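Local structure of Bd3459 (Bdellovibrio bacteriovorus, 5CEC) at residues M38-N50 with G376-Y388. The protein is a predatory endopeptidase of the S13 penicillin-binding family, probably acting on peptidoglycan cross-links, that the ankyrin-repeat immunity protein Bd3460 binds. The protein carries 1 engineered substitution. Numbering follows the deposited sequence.
Sequences MVYLNSMCHMAAN and GEIYFAVLMHTDY. Engineered in segment 38-50: Met38 (natural residue Lys).
Strand 43-48 pairs antiparallel with strand 376-385 at 157°, their backbones bonded both ways at Ser43/Leu383, Cys45/Ala381 and Met47/Tyr379, and a classic beta bulge breaks the ladder where Asn42 N (2.8 Å) and Ser43 N (3.1 Å) both donate to Leu383 O. Beyond the bulge Tyr40 pairs with His385, and their rings form an offset stack, planes 16° apart, with His385 CD2 3.3 Å from Tyr40 CZ over one face of the phenol. Tyr40 gets there by setting CG between its backbone N and carbonyl carbon (chi1 46°), which folds the ring over the imidazole. Asp387 OD2 helps fix that imidazole's rotation: it accepts His385 NE2 at 2.8 Å from above the carboxylate plane and offers its anti lone pair to the backbone N of the engineered Met38, while Lys363 pairs with OD1. One water joins His385 ND1 to Asn42 ND2. Met384, bent at chi2 and chi3, reaches back so that SD lies 3.6 Å from Leu41 CD1 and CE meets Val39 CG1, beside helix 394-411. Further along, Ala49 packs its CB 3.7 Å from Tyr379 CZ, and the tyrosine hydroxyl bonds to Asp318. Cys45 ties the strand to helix 307-322 through its disulfide with Cys307. Pairing of the N-terminal strand with a late strand of the central antiparallel sheet, helices packed against it, is typical of the penicillin-binding protein and serine beta-lactamase fold.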
# COMPACT_ATOMS: atom_id res chain seq x y z
N MET A 38 -12.60 -9.09 -17.51
CA MET A 38 -14.02 -8.97 -17.10
C MET A 38 -14.04 -8.95 -15.61
O MET A 38 -13.27 -9.69 -14.99
CB MET A 38 -14.86 -10.17 -17.57
CG MET A 38 -16.32 -10.07 -17.13
SD MET A 38 -17.39 -11.34 -17.75
CE MET A 38 -17.90 -10.67 -19.35
N VAL A 39 -14.91 -8.14 -15.06
CA VAL A 39 -14.98 -8.03 -13.62
C VAL A 39 -16.24 -8.72 -13.11
O VAL A 39 -17.32 -8.45 -13.62
CB VAL A 39 -14.96 -6.56 -13.20
CG1 VAL A 39 -15.18 -6.38 -11.72
CG2 VAL A 39 -13.64 -5.95 -13.68
N TYR A 40 -16.07 -9.60 -12.13
CA TYR A 40 -17.20 -10.13 -11.36
C TYR A 40 -16.72 -10.58 -10.01
O TYR A 40 -15.53 -10.74 -9.80
CB TYR A 40 -17.96 -11.26 -12.05
CG TYR A 40 -17.10 -12.32 -12.63
CD1 TYR A 40 -16.52 -13.35 -11.83
CD2 TYR A 40 -16.84 -12.32 -13.98
CE1 TYR A 40 -15.71 -14.33 -12.43
CE2 TYR A 40 -16.05 -13.28 -14.55
CZ TYR A 40 -15.48 -14.26 -13.79
OH TYR A 40 -14.67 -15.18 -14.41
N LEU A 41 -17.67 -10.75 -9.10
CA LEU A 41 -17.38 -11.19 -7.75
C LEU A 41 -16.97 -12.65 -7.72
O LEU A 41 -17.63 -13.49 -8.31
CB LEU A 41 -18.59 -10.96 -6.87
CG LEU A 41 -18.42 -11.29 -5.39
CD1 LEU A 41 -17.39 -10.40 -4.68
CD2 LEU A 41 -19.78 -11.18 -4.72
N ASN A 42 -15.88 -12.96 -7.01
CA ASN A 42 -15.57 -14.34 -6.64
C ASN A 42 -16.33 -14.67 -5.35
O ASN A 42 -17.13 -15.58 -5.33
CB ASN A 42 -14.07 -14.54 -6.45
CG ASN A 42 -13.33 -14.67 -7.76
OD1 ASN A 42 -13.90 -15.11 -8.75
ND2 ASN A 42 -12.04 -14.27 -7.76
N SER A 43 -16.07 -13.91 -4.29
CA SER A 43 -16.81 -14.07 -3.04
C SER A 43 -16.71 -12.86 -2.15
O SER A 43 -15.69 -12.20 -2.12
CB SER A 43 -16.30 -15.30 -2.26
OG SER A 43 -17.08 -15.59 -1.13
N MET A 44 -17.79 -12.61 -1.38
CA MET A 44 -17.79 -11.65 -0.29
C MET A 44 -18.37 -12.29 0.93
O MET A 44 -19.38 -13.01 0.87
CB MET A 44 -18.59 -10.38 -0.64
CG MET A 44 -18.64 -9.36 0.47
SD MET A 44 -19.38 -7.81 -0.06
CE MET A 44 -19.18 -6.82 1.42
N CYS A 45 -17.77 -11.99 2.06
CA CYS A 45 -18.25 -12.51 3.33
C CYS A 45 -18.05 -11.44 4.42
O CYS A 45 -17.28 -10.49 4.26
CB CYS A 45 -17.59 -13.92 3.67
SG CYS A 45 -15.78 -13.83 3.67
N HIS A 46 -18.74 -11.61 5.54
CA HIS A 46 -18.64 -10.70 6.65
C HIS A 46 -19.04 -11.37 7.97
O HIS A 46 -19.71 -12.40 7.95
CB HIS A 46 -19.49 -9.45 6.42
CG HIS A 46 -20.96 -9.68 6.46
ND1 HIS A 46 -21.69 -10.09 5.38
CD2 HIS A 46 -21.84 -9.57 7.49
CE1 HIS A 46 -22.96 -10.18 5.71
NE2 HIS A 46 -23.08 -9.88 6.99
N MET A 47 -18.67 -10.78 9.10
CA MET A 47 -19.09 -11.31 10.40
C MET A 47 -18.98 -10.18 11.41
O MET A 47 -17.94 -9.53 11.47
CB MET A 47 -18.21 -12.48 10.85
CG MET A 47 -18.71 -13.16 12.11
SD MET A 47 -17.62 -14.46 12.67
CE MET A 47 -16.42 -13.36 13.44
N ALA A 48 -20.02 -9.98 12.24
CA ALA A 48 -19.90 -9.00 13.32
C ALA A 48 -18.81 -9.47 14.29
O ALA A 48 -18.74 -10.66 14.62
CB ALA A 48 -21.23 -8.85 14.05
N ALA A 49 -17.99 -8.55 14.77
CA ALA A 49 -16.86 -8.90 15.66
C ALA A 49 -17.30 -9.54 16.97
O ALA A 49 -16.60 -10.41 17.54
CB ALA A 49 -16.02 -7.66 15.95
N ASN A 50 -18.45 -9.10 17.45
CA ASN A 50 -19.02 -9.59 18.68
C ASN A 50 -19.96 -10.80 18.51
O ASN A 50 -20.68 -11.17 19.43
CB ASN A 50 -19.78 -8.44 19.37
CG ASN A 50 -20.99 -7.96 18.58
OD1 ASN A 50 -21.51 -8.67 17.69
ND2 ASN A 50 -21.44 -6.75 18.86
N GLY A 376 -21.81 -1.52 15.36
CA GLY A 376 -20.55 -2.08 15.84
C GLY A 376 -19.59 -2.46 14.72
O GLY A 376 -19.78 -2.12 13.54
N GLU A 377 -18.54 -3.16 15.14
CA GLU A 377 -17.41 -3.48 14.30
C GLU A 377 -17.75 -4.73 13.52
O GLU A 377 -18.17 -5.73 14.09
CB GLU A 377 -16.18 -3.74 15.15
CG GLU A 377 -14.94 -4.16 14.39
CD GLU A 377 -13.77 -4.62 15.26
OE1 GLU A 377 -13.91 -4.81 16.48
OE2 GLU A 377 -12.69 -4.82 14.71
N ILE A 378 -17.60 -4.68 12.20
CA ILE A 378 -17.90 -5.81 11.33
C ILE A 378 -16.68 -6.14 10.49
O ILE A 378 -16.13 -5.26 9.80
CB ILE A 378 -19.10 -5.53 10.42
CG1 ILE A 378 -20.31 -5.06 11.21
CG2 ILE A 378 -19.45 -6.77 9.59
CD1 ILE A 378 -21.42 -4.58 10.35
N TYR A 379 -16.24 -7.40 10.50
CA TYR A 379 -15.17 -7.85 9.59
C TYR A 379 -15.73 -8.15 8.21
O TYR A 379 -16.87 -8.63 8.07
CB TYR A 379 -14.52 -9.15 10.11
CG TYR A 379 -14.00 -9.06 11.52
CD1 TYR A 379 -13.09 -8.07 11.88
CD2 TYR A 379 -14.42 -9.94 12.52
CE1 TYR A 379 -12.61 -7.97 13.16
CE2 TYR A 379 -13.94 -9.85 13.81
CZ TYR A 379 -13.05 -8.85 14.14
OH TYR A 379 -12.59 -8.74 15.43
N PHE A 380 -14.96 -7.86 7.17
CA PHE A 380 -15.38 -8.18 5.82
C PHE A 380 -14.20 -8.59 4.96
O PHE A 380 -13.06 -8.25 5.25
CB PHE A 380 -16.07 -6.95 5.18
CG PHE A 380 -15.12 -5.85 4.80
CD1 PHE A 380 -14.51 -5.87 3.56
CD2 PHE A 380 -14.78 -4.84 5.70
CE1 PHE A 380 -13.59 -4.89 3.23
CE2 PHE A 380 -13.85 -3.89 5.37
CZ PHE A 380 -13.27 -3.91 4.14
N ALA A 381 -14.52 -9.29 3.88
CA ALA A 381 -13.56 -9.55 2.81
C ALA A 381 -14.30 -9.62 1.49
O ALA A 381 -15.38 -10.21 1.41
CB ALA A 381 -12.74 -10.79 3.04
N VAL A 382 -13.72 -8.96 0.48
CA VAL A 382 -14.29 -8.96 -0.87
C VAL A 382 -13.22 -9.42 -1.85
O VAL A 382 -12.14 -8.80 -1.91
CB VAL A 382 -14.78 -7.55 -1.31
CG1 VAL A 382 -15.56 -7.65 -2.62
CG2 VAL A 382 -15.62 -6.89 -0.24
N LEU A 383 -13.52 -10.50 -2.57
CA LEU A 383 -12.58 -11.11 -3.50
C LEU A 383 -13.21 -10.98 -4.88
O LEU A 383 -14.19 -11.64 -5.17
CB LEU A 383 -12.30 -12.56 -3.15
CG LEU A 383 -11.86 -12.82 -1.71
CD1 LEU A 383 -11.68 -14.31 -1.48
CD2 LEU A 383 -10.60 -12.08 -1.35
N MET A 384 -12.67 -10.09 -5.73
CA MET A 384 -13.16 -9.91 -7.11
C MET A 384 -12.23 -10.62 -8.06
O MET A 384 -11.04 -10.71 -7.83
CB MET A 384 -13.22 -8.46 -7.53
CG MET A 384 -14.05 -7.54 -6.66
SD MET A 384 -15.82 -7.87 -6.71
CE MET A 384 -16.20 -7.50 -8.41
N HIS A 385 -12.85 -11.06 -9.15
CA HIS A 385 -12.16 -11.51 -10.32
C HIS A 385 -11.95 -10.36 -11.32
O HIS A 385 -12.85 -9.56 -11.54
CB HIS A 385 -12.99 -12.60 -11.00
CG HIS A 385 -12.47 -12.93 -12.34
ND1 HIS A 385 -11.37 -13.73 -12.51
CD2 HIS A 385 -12.77 -12.40 -13.55
CE1 HIS A 385 -11.04 -13.72 -13.80
NE2 HIS A 385 -11.87 -12.92 -14.43
N THR A 386 -10.75 -10.29 -11.89
CA THR A 386 -10.40 -9.38 -12.98
C THR A 386 -9.66 -10.14 -14.05
O THR A 386 -9.19 -11.26 -13.81
CB THR A 386 -9.51 -8.21 -12.50
OG1 THR A 386 -8.35 -8.68 -11.83
CG2 THR A 386 -10.25 -7.33 -11.49
N ASP A 387 -9.52 -9.51 -15.22
CA ASP A 387 -8.61 -10.03 -16.28
C ASP A 387 -7.75 -8.86 -16.76
O ASP A 387 -7.88 -8.33 -17.87
CB ASP A 387 -9.37 -10.68 -17.44
CG ASP A 387 -10.27 -11.84 -17.01
OD1 ASP A 387 -9.78 -12.97 -16.82
OD2 ASP A 387 -11.51 -11.63 -16.89
N TYR A 388 -6.87 -8.43 -15.85
CA TYR A 388 -6.06 -7.25 -16.08
C TYR A 388 -5.16 -7.39 -17.33
O TYR A 388 -4.95 -6.40 -18.05
CB TYR A 388 -5.33 -6.95 -14.78
CG TYR A 388 -4.16 -6.06 -14.80
CD1 TYR A 388 -2.89 -6.54 -15.16
CD2 TYR A 388 -4.27 -4.75 -14.38
CE1 TYR A 388 -1.77 -5.72 -15.10
CE2 TYR A 388 -3.16 -3.93 -14.30
CZ TYR A 388 -1.92 -4.42 -14.67
OH TYR A 388 -0.83 -3.56 -14.62
O HOH W 1 -10.18 -12.93 -5.88
O HOH W 2 -10.17 -14.52 -10.05
O HOH W 3 -19.43 -6.37 16.52